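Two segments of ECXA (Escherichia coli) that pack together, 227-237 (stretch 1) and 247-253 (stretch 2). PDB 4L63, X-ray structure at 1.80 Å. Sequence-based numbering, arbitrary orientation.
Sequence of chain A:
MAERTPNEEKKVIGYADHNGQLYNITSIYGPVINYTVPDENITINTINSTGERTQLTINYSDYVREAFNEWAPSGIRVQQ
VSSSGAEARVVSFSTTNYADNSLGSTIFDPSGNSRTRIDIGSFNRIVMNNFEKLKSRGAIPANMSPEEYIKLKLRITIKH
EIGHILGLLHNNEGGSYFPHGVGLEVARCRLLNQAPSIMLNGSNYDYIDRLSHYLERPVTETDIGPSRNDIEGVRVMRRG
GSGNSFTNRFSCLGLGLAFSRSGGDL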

# COMPACT_ATOMS: atom_id res chain seq x y z
N SER A 227 -5.11 15.98 -8.57
CA SER A 227 -4.06 14.97 -8.40
C SER A 227 -4.59 13.58 -8.75
O SER A 227 -5.78 13.42 -9.00
CB SER A 227 -3.54 14.97 -6.97
OG SER A 227 -4.55 14.49 -6.10
N ARG A 228 -3.70 12.59 -8.76
CA ARG A 228 -4.13 11.21 -8.96
C ARG A 228 -5.22 10.83 -7.95
O ARG A 228 -6.25 10.29 -8.32
CB ARG A 228 -2.97 10.22 -8.82
CG ARG A 228 -3.40 8.78 -9.07
CD ARG A 228 -2.79 7.82 -8.06
NE ARG A 228 -3.26 6.45 -8.23
CZ ARG A 228 -4.12 5.84 -7.41
NH1 ARG A 228 -4.60 6.49 -6.35
NH2 ARG A 228 -4.48 4.59 -7.64
N ASN A 229 -4.99 11.14 -6.68
CA ASN A 229 -5.97 10.78 -5.66
C ASN A 229 -7.27 11.59 -5.79
O ASN A 229 -8.35 11.06 -5.51
CB ASN A 229 -5.39 10.93 -4.26
CG ASN A 229 -4.37 9.85 -3.93
OD1 ASN A 229 -4.10 8.99 -4.77
ND2 ASN A 229 -3.83 9.86 -2.72
N ASP A 230 -7.17 12.85 -6.22
CA ASP A 230 -8.37 13.65 -6.48
C ASP A 230 -9.26 12.96 -7.51
O ASP A 230 -10.48 12.89 -7.34
CB ASP A 230 -8.00 15.05 -7.00
CG ASP A 230 -7.43 15.95 -5.93
OD1 ASP A 230 -7.69 15.71 -4.73
OD2 ASP A 230 -6.72 16.92 -6.29
N ILE A 231 -8.64 12.45 -8.57
CA ILE A 231 -9.36 11.77 -9.64
C ILE A 231 -10.01 10.48 -9.13
O ILE A 231 -11.17 10.21 -9.41
CB ILE A 231 -8.43 11.44 -10.83
CG1 ILE A 231 -7.90 12.73 -11.47
CG2 ILE A 231 -9.13 10.58 -11.85
CD1 ILE A 231 -8.98 13.65 -12.03
N GLU A 232 -9.26 9.70 -8.37
CA GLU A 232 -9.81 8.48 -7.77
C GLU A 232 -10.93 8.80 -6.77
O GLU A 232 -11.88 8.01 -6.63
CB GLU A 232 -8.70 7.68 -7.08
CG GLU A 232 -7.72 7.04 -8.06
CD GLU A 232 -8.42 6.24 -9.13
OE1 GLU A 232 -9.24 5.36 -8.79
OE2 GLU A 232 -8.16 6.49 -10.33
N GLY A 233 -10.82 9.94 -6.10
CA GLY A 233 -11.85 10.38 -5.17
C GLY A 233 -13.18 10.58 -5.88
O GLY A 233 -14.22 10.13 -5.40
N VAL A 234 -13.14 11.23 -7.03
CA VAL A 234 -14.36 11.46 -7.81
C VAL A 234 -14.92 10.15 -8.37
O VAL A 234 -16.14 9.98 -8.43
CB VAL A 234 -14.12 12.49 -8.93
CG1 VAL A 234 -15.37 12.66 -9.80
CG2 VAL A 234 -13.74 13.84 -8.33
N ARG A 235 -14.04 9.23 -8.78
CA ARG A 235 -14.49 7.89 -9.18
C ARG A 235 -15.32 7.22 -8.10
O ARG A 235 -16.30 6.54 -8.38
CB ARG A 235 -13.32 6.99 -9.54
CG ARG A 235 -12.72 7.27 -10.88
CD ARG A 235 -11.83 6.12 -11.36
NE ARG A 235 -11.37 6.42 -12.71
CZ ARG A 235 -12.12 6.27 -13.80
NH1 ARG A 235 -13.36 5.80 -13.69
NH2 ARG A 235 -11.63 6.57 -15.00
N VAL A 236 -14.90 7.39 -6.85
CA VAL A 236 -15.68 6.90 -5.72
C VAL A 236 -17.03 7.62 -5.63
O VAL A 236 -18.07 6.98 -5.46
CB VAL A 236 -14.91 7.07 -4.40
CG1 VAL A 236 -15.81 6.76 -3.21
CG2 VAL A 236 -13.68 6.15 -4.39
N MET A 237 -17.00 8.95 -5.77
CA MET A 237 -18.22 9.76 -5.66
C MET A 237 -19.17 9.47 -6.81
O MET A 237 -20.37 9.72 -6.69
CB MET A 237 -17.89 11.26 -5.63
CG MET A 237 -17.01 11.70 -4.46
SD MET A 237 -17.53 11.08 -2.85
CE MET A 237 -19.10 11.92 -2.63
N THR A 247 -13.48 -0.83 -0.88
CA THR A 247 -13.29 -0.43 -2.28
C THR A 247 -13.40 1.10 -2.38
O THR A 247 -12.77 1.72 -3.24
CB THR A 247 -14.30 -1.12 -3.23
OG1 THR A 247 -15.62 -0.72 -2.88
CG2 THR A 247 -14.19 -2.63 -3.11
N ASN A 248 -14.20 1.70 -1.50
CA ASN A 248 -14.34 3.15 -1.46
C ASN A 248 -13.23 3.84 -0.67
O ASN A 248 -12.79 4.92 -1.04
CB ASN A 248 -15.71 3.55 -0.87
CG ASN A 248 -16.85 3.33 -1.84
OD1 ASN A 248 -16.63 3.25 -3.05
ND2 ASN A 248 -18.07 3.26 -1.33
N ARG A 249 -12.79 3.22 0.42
CA ARG A 249 -11.80 3.87 1.29
C ARG A 249 -10.38 3.87 0.71
O ARG A 249 -9.57 4.75 1.06
CB ARG A 249 -11.75 3.20 2.66
CG ARG A 249 -13.01 3.35 3.49
CD ARG A 249 -12.85 2.65 4.83
NE ARG A 249 -11.59 3.03 5.47
CZ ARG A 249 -11.09 2.46 6.55
NH1 ARG A 249 -11.72 1.45 7.14
NH2 ARG A 249 -9.93 2.89 7.04
N PHE A 250 -10.07 2.89 -0.14
CA PHE A 250 -8.71 2.72 -0.64
C PHE A 250 -8.66 2.69 -2.15
O PHE A 250 -9.54 2.10 -2.77
CB PHE A 250 -8.09 1.42 -0.11
CG PHE A 250 -8.17 1.28 1.38
CD1 PHE A 250 -7.34 2.02 2.20
CD2 PHE A 250 -9.03 0.37 1.95
CE1 PHE A 250 -7.40 1.88 3.57
CE2 PHE A 250 -9.10 0.22 3.32
CZ PHE A 250 -8.29 0.98 4.13
N SER A 251 -7.64 3.30 -2.75
CA SER A 251 -7.53 3.28 -4.21
C SER A 251 -6.23 2.64 -4.71
O SER A 251 -6.00 2.59 -5.92
CB SER A 251 -7.65 4.70 -4.79
OG SER A 251 -6.51 5.49 -4.45
N CYS A 252 -5.38 2.15 -3.81
CA CYS A 252 -4.20 1.40 -4.27
C CYS A 252 -3.73 0.37 -3.24
O CYS A 252 -2.54 0.07 -3.16
CB CYS A 252 -3.05 2.37 -4.63
SG CYS A 252 -2.15 3.19 -3.26
N LEU A 253 -4.67 -0.21 -2.49
CA LEU A 253 -4.28 -1.13 -1.42
C LEU A 253 -3.74 -2.44 -1.99
O LEU A 253 -3.00 -3.15 -1.31
CB LEU A 253 -5.46 -1.42 -0.49
CG LEU A 253 -5.06 -2.12 0.82
CD1 LEU A 253 -3.98 -1.32 1.53
CD2 LEU A 253 -6.29 -2.32 1.73

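The contact is a small one, burying 261 Å² summed over both sides, in which one arginine of a helix grips a serine of the neighbouring loop through two hydrogen bonds while Glu232 and Val236, further along the helix, pack against the same stretch. Helical residues 228–237 present Arg228, Glu232 and Val236 to the other stretch; spaced four residues apart, they fall along one side of the helix, and their CA-to-CB bonds all point toward the partner. In the second stretch, Phe250 is the first residue to leave helical phi/psi and is extended; Asn248 lies nearest Val236 (CA to CA 5.8 Å) and Ser251 nearest Glu232 (CA to CA 6.7 Å).

The polar end of the contact is built on the guanidinium of Arg228. Its NH1 donates to Ser251 OG at 2.9 Å with a nearly linear N-H...O angle of 170°, and its NH2 donates to the backbone, Ser251 O, at 3.0 Å and 159°. One residue therefore receives both terminal nitrogens, the hydroxyl oxygen lying at the edge of the guanidinium near its plane, where the N-H bonds point. The chain has chi1 and chi3 t, with chi2 between wells at -137°, and brings the guanidinium to Ser251. NH1 also donates to Asn229 OD1 at 3.0 Å, which ties the guanidinium back to its own helix. Beside it, Cys252 CB approaches Arg228 NH2 to 4.0 Å.

Ser251 has the largest area covered by the other stretch, 66 Å². Its CB points toward the helix, and the p rotamer places OG within reach of Arg228 NH1. The small side chain also permits close aliphatic packing: Glu232 meets Ser251 through carbon atoms, its CB at 3.9 Å and its CG at 4.0 Å from Ser251 CB, and its carboxylate makes no hydrogen bond across the contact.

At the other end, Val236 loses 59 Å² to the partner and packs on Asn248, with Val236 CG1 3.6 Å from Asn248 OD1. This is van der Waals contact, since a methyl group offers no conventional donor to the amide oxygen. Asn248 starts out sideways, but its side chain, with chi1 m, brings its end nearer the helix; its ND2 is hydrogen-bonded elsewhere in the structure.

The helix carrying Arg228 is capped just before it by Ser227, whose OG accepts from Asp230 N at 3.1 Å, while Ser227 N donates to Asp230 OD2 at 2.9 Å. This reciprocal pair secures the first turn, from which Arg228 reaches across.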